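Local coordinates for Lin1889 protein (Listeria innocua Clip11262, PDB 3B57) that is of unknown function but binds a magnesium ion through an HD domain and so probably belongs to the metal-dependent phosphohydrolases of that superfamily, at residues K3-H17 with D47-Y60. Sequence-based numbering, arbitrary orientation.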
loop_
_atom_site.group_PDB
_atom_site.type_symbol
_atom_site.label_atom_id
_atom_site.label_comp_id
_atom_site.label_asym_id
_atom_site.label_seq_id
_atom_site.Cartn_x
_atom_site.Cartn_y
_atom_site.Cartn_z
ATOM N N LYS A 3 30.549 -15.580 -19.219
ATOM C CA LYS A 3 29.205 -15.424 -18.685
ATOM C C LYS A 3 29.143 -14.732 -17.337
ATOM O O LYS A 3 28.401 -13.772 -17.165
ATOM C CB LYS A 3 28.518 -16.786 -18.585
ATOM C CG LYS A 3 28.006 -17.318 -19.907
ATOM C CD LYS A 3 27.382 -18.692 -19.739
ATOM C CE LYS A 3 26.692 -19.157 -21.016
ATOM N NZ LYS A 3 26.141 -20.543 -20.905
ATOM N N GLU A 4 29.920 -15.215 -16.380
ATOM C CA GLU A 4 29.900 -14.629 -15.046
ATOM C C GLU A 4 30.174 -13.136 -15.087
ATOM O O GLU A 4 29.568 -12.356 -14.347
ATOM C CB GLU A 4 30.932 -15.301 -14.149
ATOM C CG GLU A 4 30.725 -15.019 -12.674
ATOM C CD GLU A 4 31.956 -15.324 -11.854
ATOM O OE1 GLU A 4 32.571 -16.392 -12.091
ATOM O OE2 GLU A 4 32.301 -14.500 -10.972
ATOM N N GLU A 5 31.094 -12.740 -15.957
ATOM C CA GLU A 5 31.448 -11.335 -16.083
ATOM C C GLU A 5 30.372 -10.502 -16.775
ATOM O O GLU A 5 30.043 -9.404 -16.314
ATOM C CB GLU A 5 32.776 -11.196 -16.827
ATOM C CG GLU A 5 33.957 -10.897 -15.909
ATOM C CD GLU A 5 33.684 -9.711 -14.979
ATOM O OE1 GLU A 5 32.896 -8.810 -15.359
ATOM O OE2 GLU A 5 34.271 -9.677 -13.874
ATOM N N ILE A 6 29.840 -11.028 -17.880
ATOM C CA ILE A 6 28.798 -10.357 -18.648
ATOM C C ILE A 6 27.605 -10.069 -17.746
ATOM O O ILE A 6 27.042 -8.971 -17.769
ATOM C CB ILE A 6 28.321 -11.227 -19.833
ATOM C CG1 ILE A 6 29.476 -11.467 -20.803
ATOM C CG2 ILE A 6 27.167 -10.542 -20.565
ATOM C CD1 ILE A 6 29.056 -12.160 -22.089
ATOM N N ILE A 7 27.223 -11.061 -16.951
ATOM C CA ILE A 7 26.101 -10.899 -16.037
ATOM C C ILE A 7 26.386 -9.754 -15.079
ATOM O O ILE A 7 25.528 -8.904 -14.840
ATOM C CB ILE A 7 25.855 -12.160 -15.197
ATOM C CG1 ILE A 7 25.419 -13.317 -16.094
ATOM C CG2 ILE A 7 24.796 -11.874 -14.159
ATOM C CD1 ILE A 7 24.125 -13.071 -16.823
ATOM N N LEU A 8 27.598 -9.737 -14.541
ATOM C CA LEU A 8 28.002 -8.704 -13.598
ATOM C C LEU A 8 27.899 -7.317 -14.222
ATOM O O LEU A 8 27.430 -6.366 -13.591
ATOM C CB LEU A 8 29.440 -8.938 -13.153
ATOM C CG LEU A 8 29.752 -8.325 -11.796
ATOM C CD1 LEU A 8 29.293 -9.306 -10.720
ATOM C CD2 LEU A 8 31.243 -8.050 -11.674
ATOM N N SER A 9 28.359 -7.217 -15.465
ATOM C CA SER A 9 28.342 -5.971 -16.216
ATOM C C SER A 9 26.906 -5.490 -16.425
ATOM O O SER A 9 26.573 -4.337 -16.152
ATOM C CB SER A 9 29.037 -6.194 -17.561
ATOM O OG SER A 9 28.941 -5.051 -18.398
ATOM N N ALA A 10 26.060 -6.392 -16.914
ATOM C CA ALA A 10 24.657 -6.083 -17.152
ATOM C C ALA A 10 24.041 -5.607 -15.845
ATOM O O ALA A 10 23.295 -4.631 -15.808
ATOM C CB ALA A 10 23.929 -7.323 -17.654
ATOM N N LYS A 11 24.370 -6.306 -14.770
ATOM C CA LYS A 11 23.856 -5.966 -13.456
ATOM C C LYS A 11 24.237 -4.533 -13.090
ATOM O O LYS A 11 23.372 -3.729 -12.756
ATOM C CB LYS A 11 24.406 -6.957 -12.431
ATOM C CG LYS A 11 23.594 -7.131 -11.168
ATOM C CD LYS A 11 24.020 -8.428 -10.495
ATOM C CE LYS A 11 24.193 -8.282 -8.993
ATOM N NZ LYS A 11 25.126 -9.336 -8.481
ATOM N N ASN A 12 25.523 -4.207 -13.173
ATOM C CA ASN A 12 25.988 -2.860 -12.832
ATOM C C ASN A 12 25.466 -1.772 -13.765
ATOM O O ASN A 12 25.320 -0.620 -13.358
ATOM C CB ASN A 12 27.518 -2.825 -12.785
ATOM C CG ASN A 12 28.069 -3.388 -11.484
ATOM O OD1 ASN A 12 28.010 -2.741 -10.434
ATOM N ND2 ASN A 12 28.587 -4.608 -11.542
ATOM N N TRP A 13 25.182 -2.144 -15.008
ATOM C CA TRP A 13 24.663 -1.205 -15.992
ATOM C C TRP A 13 23.207 -0.849 -15.666
ATOM O O TRP A 13 22.856 0.325 -15.623
ATOM C CB TRP A 13 24.793 -1.808 -17.400
ATOM C CG TRP A 13 24.261 -0.947 -18.510
ATOM C CD1 TRP A 13 24.240 0.408 -18.545
ATOM C CD2 TRP A 13 23.695 -1.391 -19.754
ATOM N NE1 TRP A 13 23.693 0.846 -19.729
ATOM C CE2 TRP A 13 23.350 -0.237 -20.489
ATOM C CE3 TRP A 13 23.447 -2.649 -20.316
ATOM C CZ2 TRP A 13 22.765 -0.299 -21.761
ATOM C CZ3 TRP A 13 22.866 -2.713 -21.583
ATOM C CH2 TRP A 13 22.532 -1.542 -22.289
HETATM N N MSE A 14 22.363 -1.848 -15.427
HETATM C CA MSE A 14 20.967 -1.568 -15.095
HETATM C C MSE A 14 20.860 -0.802 -13.782
HETATM O O MSE A 14 20.001 0.066 -13.627
HETATM C CB MSE A 14 20.154 -2.857 -14.968
HETATM C CG MSE A 14 20.001 -3.636 -16.247
HETATM SE SE MSE A 14 19.316 -2.565 -17.692
HETATM C CE MSE A 14 17.414 -2.760 -17.380
ATOM N N HIS A 15 21.730 -1.134 -12.833
ATOM C CA HIS A 15 21.720 -0.479 -11.531
ATOM C C HIS A 15 21.878 1.021 -11.680
ATOM O O HIS A 15 21.124 1.794 -11.096
ATOM C CB HIS A 15 22.850 -1.018 -10.657
ATOM C CG HIS A 15 22.892 -0.424 -9.282
ATOM N ND1 HIS A 15 23.859 -0.758 -8.358
ATOM C CD2 HIS A 15 22.082 0.475 -8.671
ATOM C CE1 HIS A 15 23.644 -0.092 -7.236
ATOM N NE2 HIS A 15 22.572 0.661 -7.399
ATOM N N SER A 16 22.866 1.428 -12.467
ATOM C CA SER A 16 23.122 2.841 -12.677
ATOM C C SER A 16 22.217 3.387 -13.760
ATOM O O SER A 16 22.626 4.211 -14.575
ATOM C CB SER A 16 24.588 3.058 -13.054
ATOM O OG SER A 16 24.937 2.271 -14.177
ATOM N N HIS A 17 20.977 2.931 -13.761
ATOM C CA HIS A 17 20.027 3.383 -14.756
ATOM C C HIS A 17 18.621 3.411 -14.153
ATOM O O HIS A 17 17.640 3.704 -14.840
ATOM C CB HIS A 17 20.072 2.440 -15.956
ATOM C CG HIS A 17 19.295 2.930 -17.131
ATOM N ND1 HIS A 17 19.736 3.956 -17.936
ATOM C CD2 HIS A 17 18.087 2.558 -17.618
ATOM C CE1 HIS A 17 18.833 4.198 -18.870
ATOM N NE2 HIS A 17 17.824 3.364 -18.699
ATOM N N ASP A 47 18.232 -22.363 -19.705
ATOM C CA ASP A 47 19.529 -21.694 -19.875
ATOM C C ASP A 47 19.604 -20.537 -18.874
ATOM O O ASP A 47 19.103 -19.437 -19.137
ATOM C CB ASP A 47 19.647 -21.145 -21.312
ATOM C CG ASP A 47 21.069 -20.678 -21.676
ATOM O OD1 ASP A 47 21.755 -20.067 -20.811
ATOM O OD2 ASP A 47 21.484 -20.908 -22.848
ATOM N N LEU A 48 20.246 -20.785 -17.739
ATOM C CA LEU A 48 20.374 -19.779 -16.691
ATOM C C LEU A 48 20.931 -18.435 -17.174
ATOM O O LEU A 48 20.494 -17.367 -16.734
ATOM C CB LEU A 48 21.242 -20.330 -15.553
ATOM C CG LEU A 48 21.450 -19.475 -14.298
ATOM C CD1 LEU A 48 20.105 -19.098 -13.682
ATOM C CD2 LEU A 48 22.289 -20.251 -13.308
ATOM N N PHE A 49 21.900 -18.484 -18.079
ATOM C CA PHE A 49 22.508 -17.263 -18.600
ATOM C C PHE A 49 21.527 -16.503 -19.473
ATOM O O PHE A 49 21.455 -15.273 -19.449
ATOM C CB PHE A 49 23.756 -17.606 -19.412
ATOM C CG PHE A 49 24.389 -16.422 -20.071
ATOM C CD1 PHE A 49 24.293 -16.243 -21.446
ATOM C CD2 PHE A 49 25.070 -15.476 -19.314
ATOM C CE1 PHE A 49 24.867 -15.136 -22.063
ATOM C CE2 PHE A 49 25.647 -14.368 -19.919
ATOM C CZ PHE A 49 25.545 -14.196 -21.300
ATOM N N THR A 50 20.773 -17.250 -20.256
ATOM C CA THR A 50 19.803 -16.645 -21.132
ATOM C C THR A 50 18.678 -15.990 -20.308
ATOM O O THR A 50 18.154 -14.932 -20.681
ATOM C CB THR A 50 19.276 -17.720 -22.100
ATOM O OG1 THR A 50 19.656 -17.366 -23.433
ATOM C CG2 THR A 50 17.773 -17.875 -22.011
ATOM N N ILE A 51 18.350 -16.623 -19.177
ATOM C CA ILE A 51 17.311 -16.184 -18.234
ATOM C C ILE A 51 17.756 -14.975 -17.419
ATOM O O ILE A 51 17.053 -13.971 -17.335
ATOM C CB ILE A 51 16.960 -17.343 -17.240
ATOM C CG1 ILE A 51 16.186 -18.445 -17.985
ATOM C CG2 ILE A 51 16.193 -16.809 -16.022
ATOM C CD1 ILE A 51 16.102 -19.769 -17.244
ATOM N N GLU A 52 18.932 -15.090 -16.817
ATOM C CA GLU A 52 19.494 -14.035 -15.986
ATOM C C GLU A 52 19.555 -12.661 -16.679
ATOM O O GLU A 52 19.310 -11.639 -16.039
ATOM C CB GLU A 52 20.885 -14.461 -15.525
ATOM C CG GLU A 52 21.194 -14.108 -14.099
ATOM C CD GLU A 52 22.056 -15.161 -13.442
ATOM O OE1 GLU A 52 21.711 -16.356 -13.613
ATOM O OE2 GLU A 52 23.052 -14.808 -12.752
ATOM N N LEU A 53 19.871 -12.631 -17.975
ATOM C CA LEU A 53 19.949 -11.360 -18.685
ATOM C C LEU A 53 18.581 -10.896 -19.119
ATOM O O LEU A 53 18.260 -9.715 -19.001
ATOM C CB LEU A 53 20.842 -11.449 -19.921
ATOM C CG LEU A 53 22.348 -11.566 -19.716
ATOM C CD1 LEU A 53 23.021 -11.815 -21.052
ATOM C CD2 LEU A 53 22.869 -10.311 -19.063
ATOM N N ALA A 54 17.763 -11.798 -19.635
ATOM C CA ALA A 54 16.448 -11.354 -20.047
ATOM C C ALA A 54 15.786 -10.743 -18.818
ATOM O O ALA A 54 15.120 -9.720 -18.920
ATOM C CB ALA A 54 15.632 -12.512 -20.580
ATOM N N ALA A 55 15.993 -11.351 -17.651
ATOM C CA ALA A 55 15.401 -10.840 -16.414
ATOM C C ALA A 55 15.905 -9.444 -16.075
ATOM O O ALA A 55 15.132 -8.583 -15.667
ATOM C CB ALA A 55 15.701 -11.773 -15.262
ATOM N N LEU A 56 17.207 -9.233 -16.224
ATOM C CA LEU A 56 17.788 -7.940 -15.926
ATOM C C LEU A 56 17.433 -6.856 -16.944
ATOM O O LEU A 56 17.429 -5.677 -16.594
ATOM C CB LEU A 56 19.301 -8.059 -15.806
ATOM C CG LEU A 56 19.794 -8.769 -14.553
ATOM C CD1 LEU A 56 21.305 -8.654 -14.497
ATOM C CD2 LEU A 56 19.192 -8.138 -13.307
ATOM N N PHE A 57 17.135 -7.240 -18.188
ATOM C CA PHE A 57 16.782 -6.260 -19.219
ATOM C C PHE A 57 15.287 -6.227 -19.518
ATOM O O PHE A 57 14.847 -5.431 -20.342
ATOM C CB PHE A 57 17.512 -6.536 -20.549
ATOM C CG PHE A 57 19.015 -6.495 -20.459
ATOM C CD1 PHE A 57 19.653 -5.684 -19.538
ATOM C CD2 PHE A 57 19.793 -7.275 -21.314
ATOM C CE1 PHE A 57 21.051 -5.651 -19.466
ATOM C CE2 PHE A 57 21.194 -7.249 -21.248
ATOM C CZ PHE A 57 21.822 -6.438 -20.323
ATOM N N HIS A 58 14.503 -7.075 -18.858
ATOM C CA HIS A 58 13.067 -7.131 -19.126
ATOM C C HIS A 58 12.372 -5.793 -18.969
ATOM O O HIS A 58 11.284 -5.584 -19.501
ATOM C CB HIS A 58 12.385 -8.165 -18.218
ATOM C CG HIS A 58 12.027 -7.657 -16.850
ATOM N ND1 HIS A 58 12.969 -7.275 -15.918
ATOM C CD2 HIS A 58 10.823 -7.506 -16.247
ATOM C CE1 HIS A 58 12.363 -6.914 -14.800
ATOM N NE2 HIS A 58 11.060 -7.045 -14.973
ATOM N N ASP A 59 13.021 -4.885 -18.254
ATOM C CA ASP A 59 12.442 -3.580 -17.989
ATOM C C ASP A 59 13.337 -2.447 -18.453
ATOM O O ASP A 59 13.735 -1.598 -17.660
ATOM C CB ASP A 59 12.192 -3.439 -16.490
ATOM C CG ASP A 59 10.811 -2.930 -16.182
ATOM O OD1 ASP A 59 10.411 -1.909 -16.795
ATOM O OD2 ASP A 59 10.138 -3.551 -15.323
ATOM N N TYR A 60 13.645 -2.428 -19.739
ATOM C CA TYR A 60 14.504 -1.392 -20.281
ATOM C C TYR A 60 13.842 -0.829 -21.521
ATOM O O TYR A 60 14.099 0.304 -21.936
ATOM C CB TYR A 60 15.858 -1.992 -20.640
ATOM C CG TYR A 60 16.839 -0.993 -21.183
ATOM C CD1 TYR A 60 17.609 -0.204 -20.329
ATOM C CD2 TYR A 60 16.973 -0.808 -22.558
ATOM C CE1 TYR A 60 18.487 0.745 -20.837
ATOM C CE2 TYR A 60 17.843 0.135 -23.077
ATOM C CZ TYR A 60 18.596 0.909 -22.214
ATOM O OH TYR A 60 19.446 1.846 -22.741
#
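Lys3 and Phe49 start the packing of two nearly parallel helices in this all-helical HD-domain protein: helices 3-15 and 48-57 run at 8° to each other, their axes 10.0 Å apart. The Phe49 ring, swung anti to its own N (chi1 176°), reaches across to helix 3-15. The extended Lys3 chain lies over one face, CG 3.7 Å from the ring centroid in a CH-pi contact, while Ile6 CG2 meets the rim. Ile7 puts CD1 into the hollow between Phe49, the CB of Glu52 and Leu53, 3.7 Å from Leu53 CG. One turn on, Ala10 CB is a small bump fitting between Leu53 CD2 and Phe57 CZ, and Leu56 CD1 presses on the backbone of Lys11. Beyond it, Trp13, His17, Phe57 and Tyr60 form an aromatic cluster. Trp13 also stacks on Trp79 of helix 71-82. Helix 48-57 is followed by the magnesium ligands His58 and Asp59; helix 3-15 packs along the helix that precedes them. Bent at chi2 and chi3, selenomethionine Met14 packs against Phe57 and Tyr60, its SE at the Phe57 edge, 3.6 Å from Phe57 CD1, and its CE 3.7 Å from Tyr60 CB.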